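Local coordinates for putative uncharacterized protein smu.1377c (Streptococcus mutans, PDB 3L7V) that is of unknown cellular role but has a YrdC-like domain, and so probably binds double-stranded RNA and may take part in tRNA modification, at residues K76-K81 with M183-S188; G98-L103 with E112-Y117; F165-E170 with D218-S223; P251-D256 with P262-I267. All blocks are in the same frame, centred on the assembly; numbering follows the deposited sequence.

Interaction 1: residues K76-K81 with M183-S188. With SO4 (sulfate ion), chain B.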
loop_
_atom_site.group_PDB
_atom_site.type_symbol
_atom_site.label_atom_id
_atom_site.label_comp_id
_atom_site.label_asym_id
_atom_site.label_seq_id
_atom_site.Cartn_x
_atom_site.Cartn_y
_atom_site.Cartn_z
ATOM N N LYS A 76 -0.329 18.657 -1.447
ATOM C CA LYS A 76 -0.613 19.175 -2.793
ATOM C C LYS A 76 -0.765 18.071 -3.857
ATOM O O LYS A 76 -1.606 18.174 -4.754
ATOM C CB LYS A 76 0.467 20.171 -3.234
ATOM C CG LYS A 76 0.032 21.616 -3.247
ATOM C CD LYS A 76 -0.725 21.955 -4.536
ATOM C CE LYS A 76 -2.166 21.452 -4.501
ATOM N NZ LYS A 76 -2.840 21.525 -5.828
ATOM N N GLY A 77 0.055 17.025 -3.764
ATOM C CA GLY A 77 -0.055 15.900 -4.679
ATOM C C GLY A 77 -1.281 15.046 -4.392
ATOM O O GLY A 77 -1.898 14.513 -5.317
ATOM N N LEU A 78 -1.632 14.924 -3.107
ATOM C CA LEU A 78 -2.796 14.145 -2.681
ATOM C C LEU A 78 -4.105 14.757 -3.150
ATOM O O LEU A 78 -4.997 14.039 -3.596
ATOM C CB LEU A 78 -2.812 13.949 -1.159
ATOM C CG LEU A 78 -1.909 12.840 -0.622
ATOM C CD1 LEU A 78 -1.543 13.071 0.837
ATOM C CD2 LEU A 78 -2.575 11.468 -0.818
ATOM N N GLU A 79 -4.222 16.080 -3.042
ATOM C CA GLU A 79 -5.376 16.793 -3.602
ATOM C C GLU A 79 -5.575 16.500 -5.096
ATOM O O GLU A 79 -6.689 16.258 -5.550
ATOM C CB GLU A 79 -5.234 18.309 -3.398
ATOM C CG GLU A 79 -5.150 18.750 -1.948
ATOM C CD GLU A 79 -6.493 18.763 -1.251
ATOM O OE1 GLU A 79 -6.546 19.206 -0.081
ATOM O OE2 GLU A 79 -7.494 18.339 -1.869
ATOM N N ARG A 80 -4.486 16.532 -5.855
ATOM C CA ARG A 80 -4.546 16.230 -7.280
ATOM C C ARG A 80 -5.066 14.798 -7.513
ATOM O O ARG A 80 -5.841 14.558 -8.426
ATOM C CB ARG A 80 -3.176 16.472 -7.960
ATOM C CG ARG A 80 -2.701 17.961 -7.956
ATOM C CD ARG A 80 -1.233 18.142 -8.427
ATOM N NE ARG A 80 -1.057 17.905 -9.869
ATOM C CZ ARG A 80 0.102 17.633 -10.472
ATOM N NH1 ARG A 80 1.226 17.532 -9.775
ATOM N NH2 ARG A 80 0.138 17.434 -11.785
ATOM N N LYS A 81 -4.660 13.856 -6.662
ATOM C CA LYS A 81 -5.048 12.456 -6.832
ATOM C C LYS A 81 -6.538 12.238 -6.630
ATOM O O LYS A 81 -7.199 11.628 -7.465
ATOM C CB LYS A 81 -4.278 11.531 -5.885
ATOM C CG LYS A 81 -4.156 10.124 -6.434
ATOM C CD LYS A 81 -4.335 9.077 -5.368
ATOM C CE LYS A 81 -3.273 9.164 -4.311
ATOM N NZ LYS A 81 -3.776 8.532 -3.081
HETATM N N MSE A 183 8.342 9.945 2.941
HETATM C CA MSE A 183 7.367 8.867 2.703
HETATM C C MSE A 183 6.672 8.956 1.319
HETATM O O MSE A 183 6.661 10.011 0.694
HETATM C CB MSE A 183 6.298 8.883 3.806
HETATM C CG MSE A 183 6.814 8.631 5.230
HETATM SE SE MSE A 183 5.463 9.097 6.597
HETATM C CE MSE A 183 4.057 7.874 6.039
ATOM N N VAL A 184 6.087 7.849 0.856
ATOM C CA VAL A 184 5.322 7.831 -0.408
ATOM C C VAL A 184 3.923 7.205 -0.228
ATOM O O VAL A 184 3.778 6.203 0.466
ATOM C CB VAL A 184 6.090 7.090 -1.535
ATOM C CG1 VAL A 184 5.173 6.758 -2.688
ATOM C CG2 VAL A 184 7.262 7.924 -2.025
ATOM N N TYR A 185 2.901 7.817 -0.830
ATOM C CA TYR A 185 1.500 7.407 -0.641
ATOM C C TYR A 185 0.854 7.047 -1.976
ATOM O O TYR A 185 1.337 7.463 -3.033
ATOM C CB TYR A 185 0.681 8.517 0.037
ATOM C CG TYR A 185 1.385 9.182 1.199
ATOM C CD1 TYR A 185 1.873 10.481 1.090
ATOM C CD2 TYR A 185 1.572 8.507 2.404
ATOM C CE1 TYR A 185 2.529 11.091 2.146
ATOM C CE2 TYR A 185 2.225 9.109 3.457
ATOM C CZ TYR A 185 2.703 10.400 3.328
ATOM O OH TYR A 185 3.356 11.001 4.386
ATOM N N ALA A 186 -0.246 6.291 -1.937
ATOM C CA ALA A 186 -0.813 5.744 -3.168
ATOM C C ALA A 186 -2.286 5.368 -3.122
ATOM O O ALA A 186 -2.887 5.220 -2.056
ATOM C CB ALA A 186 -0.005 4.547 -3.642
ATOM N N SER A 187 -2.823 5.181 -4.325
ATOM C CA SER A 187 -4.192 4.756 -4.585
ATOM C C SER A 187 -4.153 4.112 -5.979
ATOM O O SER A 187 -3.252 4.406 -6.775
ATOM C CB SER A 187 -5.106 5.981 -4.592
ATOM O OG SER A 187 -6.441 5.639 -4.289
ATOM N N SER A 188 -5.103 3.240 -6.294
ATOM C CA SER A 188 -5.039 2.546 -7.585
ATOM C C SER A 188 -5.414 3.458 -8.744
ATOM O O SER A 188 -6.223 4.369 -8.589
ATOM C CB SER A 188 -5.887 1.266 -7.597
ATOM O OG SER A 188 -7.275 1.548 -7.585
HETATM S S SO4 B . -6.906 1.056 -3.227
HETATM O O1 SO4 B . -6.917 1.663 -1.894
HETATM O O2 SO4 B . -7.926 0.016 -3.308
HETATM O O3 SO4 B . -7.201 2.082 -4.229
HETATM O O4 SO4 B . -5.607 0.430 -3.476
#
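Lys-81 and Leu-78 of helix 75-85 lie on Ser-187 and Tyr-185 of strand 185-188, a helix-on-sheet layer of the YrdC-like fold; the two short segments run almost parallel, 6° between directions, with axes 10.1 Å apart. From Lys-81 CB, which points toward the strand, the chain bends at chi2 and again at chi3 (-63°), and this lays its outer half along Ser-187. Lys-81 CD presses on Ser-187 CB at 3.3 Å, closer than usual carbon packing; Lys-81 CE follows, 3.7 Å from the same CB; Lys-81 NZ ends 3.2 Å from Ser-187 CB and 3.5 Å from Ala-186 C. The contact is alkyl packing on Ser-187 CB, with the ammonium close to the 186-187 peptide but without a hydrogen bond to it. One turn earlier, Leu-78 CD1 approaches Tyr-185 CD1 obliquely at 4.3 Å. Ser-187 OG has a weak bond with Lys-85, whose NZ is also bonded to Ser-188 O. Basic side chains here are consistent with the positively charged cleft seen in YrdC-like proteins. A sulfate, probably from the crystallisation liquor and also held by Arg-268, may mark an anion pocket: Ser-188 N donates to its O3 at 3.2 Å, with an N-H...O angle of 163°.

Interaction 2: residues G98-L103 with E112-Y117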
loop_
_atom_site.group_PDB
_atom_site.type_symbol
_atom_site.label_atom_id
_atom_site.label_comp_id
_atom_site.label_asym_id
_atom_site.label_seq_id
_atom_site.Cartn_x
_atom_site.Cartn_y
_atom_site.Cartn_z
ATOM N N GLY A 98 9.198 0.766 2.092
ATOM C CA GLY A 98 10.340 0.304 1.321
ATOM C C GLY A 98 11.286 -0.601 2.109
ATOM O O GLY A 98 12.278 -1.108 1.562
ATOM N N SER A 99 10.987 -0.802 3.393
ATOM C CA SER A 99 11.766 -1.716 4.227
ATOM C C SER A 99 11.082 -1.958 5.548
ATOM O O SER A 99 10.191 -1.200 5.954
ATOM C CB SER A 99 13.178 -1.171 4.492
ATOM O OG SER A 99 13.120 0.051 5.207
HETATM N N MSE A 100 11.530 -3.002 6.233
HETATM C CA MSE A 100 10.985 -3.355 7.543
HETATM C C MSE A 100 11.325 -2.311 8.591
HETATM O O MSE A 100 10.614 -2.155 9.584
HETATM C CB MSE A 100 11.485 -4.735 7.983
HETATM C CG MSE A 100 10.878 -5.877 7.185
HETATM SE SE MSE A 100 8.967 -6.262 7.523
HETATM C CE MSE A 100 9.045 -6.551 9.474
ATOM N N GLU A 101 12.416 -1.592 8.359
ATOM C CA GLU A 101 12.867 -0.549 9.274
ATOM C C GLU A 101 11.908 0.636 9.278
ATOM O O GLU A 101 11.573 1.159 10.342
ATOM C CB GLU A 101 14.282 -0.090 8.908
ATOM N N GLU A 102 11.464 1.060 8.095
ATOM C CA GLU A 102 10.447 2.118 8.005
ATOM C C GLU A 102 9.144 1.701 8.689
ATOM O O GLU A 102 8.566 2.466 9.457
ATOM C CB GLU A 102 10.170 2.537 6.551
ATOM C CG GLU A 102 9.078 3.608 6.430
ATOM C CD GLU A 102 8.736 3.974 4.989
ATOM O OE1 GLU A 102 9.275 3.344 4.049
ATOM O OE2 GLU A 102 7.932 4.906 4.796
ATOM N N LEU A 103 8.686 0.479 8.426
ATOM C CA LEU A 103 7.499 -0.024 9.124
ATOM C C LEU A 103 7.595 0.073 10.655
ATOM O O LEU A 103 6.688 0.589 11.313
ATOM C CB LEU A 103 7.170 -1.456 8.701
ATOM C CG LEU A 103 6.070 -2.126 9.526
ATOM C CD1 LEU A 103 4.704 -1.581 9.133
ATOM C CD2 LEU A 103 6.122 -3.637 9.383
ATOM N N GLU A 112 3.880 -11.003 17.660
ATOM C CA GLU A 112 3.191 -11.811 16.641
ATOM C C GLU A 112 3.007 -11.054 15.300
ATOM O O GLU A 112 3.278 -11.593 14.229
ATOM C CB GLU A 112 1.828 -12.294 17.155
ATOM C CG GLU A 112 1.890 -13.430 18.175
ATOM C CD GLU A 112 0.581 -13.641 18.952
ATOM O OE1 GLU A 112 -0.146 -12.655 19.233
ATOM O OE2 GLU A 112 0.288 -14.807 19.295
ATOM N N ILE A 113 2.538 -9.811 15.361
ATOM C CA ILE A 113 2.291 -9.045 14.137
ATOM C C ILE A 113 3.601 -8.789 13.402
ATOM O O ILE A 113 3.675 -8.974 12.176
ATOM C CB ILE A 113 1.547 -7.713 14.409
ATOM C CG1 ILE A 113 0.121 -7.993 14.892
ATOM C CG2 ILE A 113 1.497 -6.864 13.141
ATOM C CD1 ILE A 113 -0.542 -6.857 15.622
ATOM N N ASP A 114 4.628 -8.374 14.150
ATOM C CA ASP A 114 5.971 -8.187 13.596
ATOM C C ASP A 114 6.463 -9.450 12.867
ATOM O O ASP A 114 6.939 -9.369 11.737
ATOM C CB ASP A 114 6.967 -7.778 14.694
ATOM C CG ASP A 114 8.389 -7.467 14.144
ATOM O OD1 ASP A 114 8.821 -8.093 13.151
ATOM O OD2 ASP A 114 9.087 -6.601 14.718
ATOM N N ALA A 115 6.340 -10.605 13.528
ATOM C CA ALA A 115 6.709 -11.906 12.966
ATOM C C ALA A 115 5.875 -12.297 11.731
ATOM O O ALA A 115 6.395 -12.912 10.793
ATOM C CB ALA A 115 6.590 -13.001 14.043
ATOM N N PHE A 116 4.579 -11.979 11.767
ATOM C CA PHE A 116 3.667 -12.172 10.617
ATOM C C PHE A 116 4.165 -11.446 9.354
ATOM O O PHE A 116 4.252 -12.054 8.294
ATOM C CB PHE A 116 2.234 -11.728 10.979
ATOM C CG PHE A 116 1.188 -12.053 9.919
ATOM C CD1 PHE A 116 0.778 -13.362 9.703
ATOM C CD2 PHE A 116 0.589 -11.040 9.176
ATOM C CE1 PHE A 116 -0.177 -13.663 8.740
ATOM C CE2 PHE A 116 -0.369 -11.332 8.213
ATOM C CZ PHE A 116 -0.754 -12.645 7.995
ATOM N N TYR A 117 4.509 -10.162 9.487
ATOM C CA TYR A 117 5.080 -9.364 8.390
ATOM C C TYR A 117 6.442 -9.857 7.855
ATOM O O TYR A 117 6.682 -9.831 6.641
ATOM C CB TYR A 117 5.269 -7.920 8.850
ATOM C CG TYR A 117 4.177 -6.926 8.503
ATOM C CD1 TYR A 117 3.238 -6.537 9.455
ATOM C CD2 TYR A 117 4.123 -6.325 7.241
ATOM C CE1 TYR A 117 2.263 -5.588 9.157
ATOM C CE2 TYR A 117 3.154 -5.382 6.932
ATOM C CZ TYR A 117 2.229 -5.016 7.886
ATOM O OH TYR A 117 1.264 -4.081 7.582
#
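Leu-103 and Tyr-117 make the one CH-pi contact here. Leu-103 CD2 stands over the face of the Tyr-117 ring, 3.9 Å from its centroid and 11° off the normal, nearly equidistant from CG, CD1 and CD2; Ile-113 O lies in plane at the ring's edge. Leu-103 has CG anti to its backbone N (chi1 172°), which sends the branch out from helix 100-106 across to the ring. The other apolar contact is made by Met-100, a selenomethionine bent at both chi2 and chi3: its methyl CE settles 4.1 Å from Tyr-117 CB. The same Met-100 CE makes a van der Waals approach to the carboxylate of Asp-114, 4.0 Å from OD1, and so fills the angle between two residues one helical turn apart. The elements joined are two successive helices, 100-106 and 111-123, linked by a short loop and laid on the central sheet, where Tyr-117 reaches Leu-127, Cys-129 and Leu-131 of strand 127-132 and Leu-103 touches Phe-161 of strand 158-163. Polar bonds run beside this apolar interface. Tyr-117 OH is hydrogen-bonded to Phe-161 O, which fixes the far end of the ring under Leu-103. Asp-114 OD2 forms a salt bridge with Arg-104, in the same helix as Met-100. The start of helix 100-106 is tied down by Ser-99 at the N-cap, whose OG takes a weak bond from Glu-102 N at 3.5 Å, and by Gly-98 N, which donates to Glu-102 OE1 at 3.2 Å in an almost straight bond, reaching it from the anti side and 32° out of the carboxylate plane.

Interaction 3: residues F165-E170 with D218-S223. With SO4 (sulfate ion), chain D.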
loop_
_atom_site.group_PDB
_atom_site.type_symbol
_atom_site.label_atom_id
_atom_site.label_comp_id
_atom_site.label_asym_id
_atom_site.label_seq_id
_atom_site.Cartn_x
_atom_site.Cartn_y
_atom_site.Cartn_z
ATOM N N PHE A 165 4.886 -4.860 -2.895
ATOM C CA PHE A 165 3.778 -4.565 -3.787
ATOM C C PHE A 165 4.150 -4.519 -5.261
ATOM O O PHE A 165 3.273 -4.401 -6.101
ATOM C CB PHE A 165 3.144 -3.223 -3.383
ATOM C CG PHE A 165 4.157 -2.121 -3.129
ATOM C CD1 PHE A 165 4.514 -1.239 -4.137
ATOM C CD2 PHE A 165 4.750 -1.976 -1.880
ATOM C CE1 PHE A 165 5.443 -0.222 -3.901
ATOM C CE2 PHE A 165 5.672 -0.968 -1.639
ATOM C CZ PHE A 165 6.020 -0.090 -2.657
ATOM N N GLY A 166 5.442 -4.586 -5.571
ATOM C CA GLY A 166 5.921 -4.477 -6.942
ATOM C C GLY A 166 7.268 -3.755 -6.985
ATOM O O GLY A 166 7.406 -2.681 -6.394
ATOM N N VAL A 167 8.256 -4.322 -7.682
ATOM C CA VAL A 167 9.634 -3.809 -7.645
ATOM C C VAL A 167 9.821 -2.325 -8.030
ATOM O O VAL A 167 10.514 -1.571 -7.329
ATOM C CB VAL A 167 10.610 -4.683 -8.480
ATOM C CG1 VAL A 167 12.048 -4.165 -8.346
ATOM C CG2 VAL A 167 10.552 -6.129 -8.027
ATOM N N ALA A 168 9.215 -1.916 -9.140
ATOM C CA ALA A 168 9.382 -0.558 -9.654
ATOM C C ALA A 168 9.097 0.490 -8.584
ATOM O O ALA A 168 9.881 1.426 -8.403
ATOM C CB ALA A 168 8.483 -0.329 -10.876
ATOM N N GLY A 169 7.975 0.324 -7.878
ATOM C CA GLY A 169 7.582 1.242 -6.821
ATOM C C GLY A 169 8.350 1.002 -5.521
ATOM O O GLY A 169 8.574 1.939 -4.746
ATOM N N GLU A 170 8.751 -0.248 -5.280
ATOM C CA GLU A 170 9.608 -0.565 -4.129
ATOM C C GLU A 170 10.940 0.184 -4.204
ATOM O O GLU A 170 11.400 0.738 -3.197
ATOM C CB GLU A 170 9.862 -2.079 -3.998
ATOM C CG GLU A 170 8.623 -2.927 -3.705
ATOM C CD GLU A 170 8.882 -4.429 -3.840
ATOM O OE1 GLU A 170 10.000 -4.862 -3.500
ATOM O OE2 GLU A 170 7.968 -5.176 -4.281
ATOM N N ASP A 218 3.411 -3.349 -19.089
ATOM C CA ASP A 218 2.324 -4.320 -19.261
ATOM C C ASP A 218 2.782 -5.786 -19.161
ATOM O O ASP A 218 2.077 -6.622 -18.593
ATOM C CB ASP A 218 1.611 -4.100 -20.607
ATOM C CG ASP A 218 0.647 -2.905 -20.595
ATOM O OD1 ASP A 218 0.481 -2.236 -19.546
ATOM O OD2 ASP A 218 0.045 -2.637 -21.656
ATOM N N ASP A 219 3.946 -6.090 -19.738
ATOM C CA ASP A 219 4.524 -7.437 -19.696
ATOM C C ASP A 219 4.884 -7.913 -18.270
ATOM O O ASP A 219 4.694 -9.085 -17.939
ATOM C CB ASP A 219 5.756 -7.533 -20.614
ATOM N N TYR A 220 5.411 -7.011 -17.443
ATOM C CA TYR A 220 5.633 -7.294 -16.024
ATOM C C TYR A 220 4.351 -7.747 -15.283
ATOM O O TYR A 220 4.362 -8.721 -14.515
ATOM C CB TYR A 220 6.218 -6.063 -15.321
ATOM C CG TYR A 220 6.350 -6.238 -13.831
ATOM C CD1 TYR A 220 7.369 -7.010 -13.296
ATOM C CD2 TYR A 220 5.442 -5.653 -12.958
ATOM C CE1 TYR A 220 7.491 -7.183 -11.933
ATOM C CE2 TYR A 220 5.553 -5.824 -11.587
ATOM C CZ TYR A 220 6.582 -6.590 -11.079
ATOM O OH TYR A 220 6.713 -6.768 -9.715
ATOM N N VAL A 221 3.254 -7.027 -15.512
ATOM C CA VAL A 221 1.978 -7.309 -14.843
ATOM C C VAL A 221 1.411 -8.658 -15.301
ATOM O O VAL A 221 0.852 -9.419 -14.512
ATOM C CB VAL A 221 0.953 -6.179 -15.101
ATOM C CG1 VAL A 221 -0.399 -6.468 -14.384
ATOM C CG2 VAL A 221 1.547 -4.809 -14.695
ATOM N N ALA A 222 1.580 -8.963 -16.579
ATOM C CA ALA A 222 1.092 -10.226 -17.121
ATOM C C ALA A 222 1.867 -11.443 -16.605
ATOM O O ALA A 222 1.275 -12.494 -16.355
ATOM C CB ALA A 222 1.096 -10.185 -18.640
ATOM N N SER A 223 3.178 -11.294 -16.421
ATOM C CA SER A 223 4.029 -12.404 -15.968
ATOM C C SER A 223 3.791 -12.836 -14.523
ATOM O O SER A 223 4.251 -13.898 -14.111
ATOM C CB SER A 223 5.517 -12.077 -16.153
ATOM O OG SER A 223 6.007 -11.272 -15.089
HETATM S S SO4 D . 5.442 -3.017 -22.153
HETATM O O1 SO4 D . 6.762 -2.715 -21.607
HETATM O O2 SO4 D . 4.469 -2.115 -21.532
HETATM O O3 SO4 D . 5.450 -2.817 -23.602
HETATM O O4 SO4 D . 5.106 -4.413 -21.873
#
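The N-terminal end of helix 167-180, entered through Gly-166 at the N-cap, is met by Tyr-220 reaching over from helix 218-223. The contact is small and made by the phenol oxygen: Tyr-220 OH lies 3.7 Å from Gly-166 CA and 3.5 Å from Val-167 N, with Val-167 CG2 at 4.2 Å from the same oxygen. With CG anti to the backbone N (chi1 174°), the ring extends away from its own helix and brings the hydroxyl to the turn. An edge-to-face contact with Trp-41, which also touches Val-167 and Ala-168, helps to set the ring's rotation. Gly-166 adopts backbone angles (phi 145°, psi 131°) that a residue with CB could hardly take. Its N donates to Glu-170 OE2 at 2.9 Å, through the anti lone pair, so the glutamate folds back over the helix start; Glu-170 CG sits 4.0 Å above the centre of the Phe-165 ring. A sulfate, probably from the crystallisation liquor, sits at the start of helix 218-223: Asp-218 N donates to sulfate O2 at 2.9 Å and Asp-219 N to O4 at 3.0 Å, and His-40 ND1 is also hydrogen-bonded to it. Asp-218 OD1 is meanwhile engaged by Tyr-68 OH and Val-200 N. Two successive backbone N-H groups on one tetrahedral anion, probably aided by the helix dipole, are characteristic of an anion site at a helix N-terminus.

Interaction 4: residues P251-D256 with P262-I267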
loop_
_atom_site.group_PDB
_atom_site.type_symbol
_atom_site.label_atom_id
_atom_site.label_comp_id
_atom_site.label_asym_id
_atom_site.label_seq_id
_atom_site.Cartn_x
_atom_site.Cartn_y
_atom_site.Cartn_z
ATOM N N PRO A 251 -4.941 -7.510 20.938
ATOM C CA PRO A 251 -4.072 -8.089 21.976
ATOM C C PRO A 251 -3.129 -9.170 21.461
ATOM O O PRO A 251 -3.403 -9.781 20.421
ATOM C CB PRO A 251 -5.069 -8.731 22.955
ATOM C CG PRO A 251 -6.379 -8.115 22.656
ATOM C CD PRO A 251 -6.361 -7.785 21.197
ATOM N N GLN A 252 -2.035 -9.392 22.190
ATOM C CA GLN A 252 -1.172 -10.557 21.999
ATOM C C GLN A 252 -1.904 -11.813 22.421
ATOM O O GLN A 252 -2.469 -11.859 23.507
ATOM C CB GLN A 252 0.095 -10.452 22.857
ATOM C CG GLN A 252 1.340 -9.975 22.139
ATOM C CD GLN A 252 2.043 -11.071 21.346
ATOM O OE1 GLN A 252 2.510 -12.070 21.902
ATOM N NE2 GLN A 252 2.143 -10.870 20.043
ATOM N N GLN A 253 -1.866 -12.840 21.578
ATOM C CA GLN A 253 -2.494 -14.117 21.906
ATOM C C GLN A 253 -1.585 -15.057 22.723
ATOM O O GLN A 253 -1.852 -15.317 23.888
ATOM C CB GLN A 253 -3.028 -14.813 20.635
ATOM C CG GLN A 253 -4.229 -14.081 20.021
ATOM C CD GLN A 253 -4.770 -14.732 18.759
ATOM O OE1 GLN A 253 -4.763 -15.953 18.624
ATOM N NE2 GLN A 253 -5.252 -13.909 17.826
ATOM N N GLY A 254 -0.523 -15.568 22.109
ATOM C CA GLY A 254 0.311 -16.562 22.765
ATOM C C GLY A 254 0.072 -17.927 22.152
ATOM O O GLY A 254 -1.070 -18.308 21.903
ATOM N N ALA A 255 1.153 -18.655 21.900
ATOM C CA ALA A 255 1.100 -19.948 21.217
ATOM C C ALA A 255 0.223 -21.005 21.896
ATOM O O ALA A 255 -0.181 -21.971 21.261
ATOM C CB ALA A 255 2.506 -20.488 21.007
ATOM N N ASP A 256 -0.079 -20.813 23.175
ATOM C CA ASP A 256 -0.860 -21.781 23.943
ATOM C C ASP A 256 -2.313 -21.342 24.219
ATOM O O ASP A 256 -3.064 -22.061 24.876
ATOM C CB ASP A 256 -0.160 -22.055 25.278
ATOM C CG ASP A 256 0.026 -20.789 26.099
ATOM O OD1 ASP A 256 0.412 -19.750 25.515
ATOM O OD2 ASP A 256 -0.220 -20.827 27.323
ATOM N N PRO A 262 -10.509 -9.283 20.903
ATOM C CA PRO A 262 -10.529 -9.111 19.441
ATOM C C PRO A 262 -9.350 -9.792 18.741
ATOM O O PRO A 262 -8.346 -10.093 19.393
ATOM C CB PRO A 262 -10.423 -7.584 19.257
ATOM C CG PRO A 262 -10.714 -6.984 20.600
ATOM C CD PRO A 262 -10.257 -8.006 21.594
ATOM N N CYS A 263 -9.466 -10.007 17.431
ATOM C CA CYS A 263 -8.477 -10.783 16.678
ATOM C C CYS A 263 -8.309 -10.283 15.236
ATOM O O CYS A 263 -9.106 -9.469 14.767
ATOM C CB CYS A 263 -8.882 -12.264 16.689
ATOM S SG CYS A 263 -10.474 -12.618 15.909
ATOM N N PRO A 264 -7.268 -10.765 14.522
ATOM C CA PRO A 264 -7.055 -10.338 13.125
ATOM C C PRO A 264 -8.276 -10.637 12.249
ATOM O O PRO A 264 -8.910 -11.663 12.492
ATOM C CB PRO A 264 -5.888 -11.211 12.655
ATOM C CG PRO A 264 -5.184 -11.660 13.930
ATOM C CD PRO A 264 -6.217 -11.678 15.014
ATOM N N VAL A 265 -8.587 -9.789 11.256
ATOM C CA VAL A 265 -9.724 -10.042 10.351
ATOM C C VAL A 265 -9.403 -9.804 8.862
ATOM O O VAL A 265 -9.030 -8.701 8.475
ATOM C CB VAL A 265 -10.933 -9.150 10.705
ATOM C CG1 VAL A 265 -12.091 -9.395 9.715
ATOM C CG2 VAL A 265 -11.385 -9.358 12.165
ATOM N N VAL A 266 -9.568 -10.819 8.018
ATOM C CA VAL A 266 -9.372 -10.616 6.587
ATOM C C VAL A 266 -10.583 -9.863 6.010
ATOM O O VAL A 266 -11.693 -10.386 6.029
ATOM C CB VAL A 266 -9.147 -11.957 5.834
ATOM C CG1 VAL A 266 -9.083 -11.742 4.298
ATOM C CG2 VAL A 266 -7.895 -12.673 6.351
ATOM N N ILE A 267 -10.371 -8.637 5.511
ATOM C CA ILE A 267 -11.480 -7.818 4.993
ATOM C C ILE A 267 -11.558 -7.676 3.453
ATOM O O ILE A 267 -12.581 -7.239 2.911
ATOM C CB ILE A 267 -11.603 -6.423 5.721
ATOM C CG1 ILE A 267 -10.284 -5.646 5.720
ATOM C CG2 ILE A 267 -12.072 -6.598 7.170
ATOM C CD1 ILE A 267 -9.992 -4.971 4.439
HETATM O O HOH W 1 -5.784 -11.155 18.956
#
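The side chains of Pro-251 and Pro-262 cross at about a right angle, CD against CD at 3.9 Å. Pro-251 CD also lies 3.5 Å from Pro-262 O, so it meets both the ring carbon CD and the carbonyl of Pro-262. The peptide bond before Pro-262 is cis, a sharp bend that precedes the strand. Gln-253 and Pro-264 approach from opposite directions: the glutamine, extended beyond CG (chi2 179°), delivers its amide to the second segment, where Gln-253 NE2 comes within 3.7 Å of Pro-264 CD and 4.1 Å of Cys-263 CB. Strands 239-241 and 265-268 are antiparallel neighbours in the sheet, and the middle of the loop between them is folded back here on its last residues, Pro-262 to Pro-264, closing a lobe within their long connection. A single water sits at the seam of the two segments. It donates to Pro-251 O (3.1 Å) and to Pro-262 O (2.8 Å) and accepts from Gln-253 NE2 (3.0 Å), so both of its protons are used and three polar groups from two segments share one bridge. NE2 also donates to Ser-286 O, and these bonds help to hold the amide's rotation. Beyond this, Gln-253 N and Gly-254 N are gripped by the carboxylate of Glu-112 from helix 111-123, while Pro-264 begins the backbone pairing with Asn-288 on the far edge of the sheet.

Interactions 1 and 2 are buried, whereas 3 and 4 are only partly so: interaction 3 is a hydroxyl laid on a helix start, and interaction 4 is bridged by a water. Interaction 1 sets a helix on a strand of the sheet; interaction 2 joins two helices that themselves rest on it. Their centres are 23 Å apart, yet they touch where Met-183 CG meets Glu-102 OE2, and interaction 2 is nested inside the chain loop that interaction 1 closes. Interactions 1 and 3 alternate along the chain and each carries a sulfate. Interaction 2 adjoins interaction 4 through Glu-112, which ties helix 111-123 to the loop. Interaction 4 is the most distant from the chain's centre.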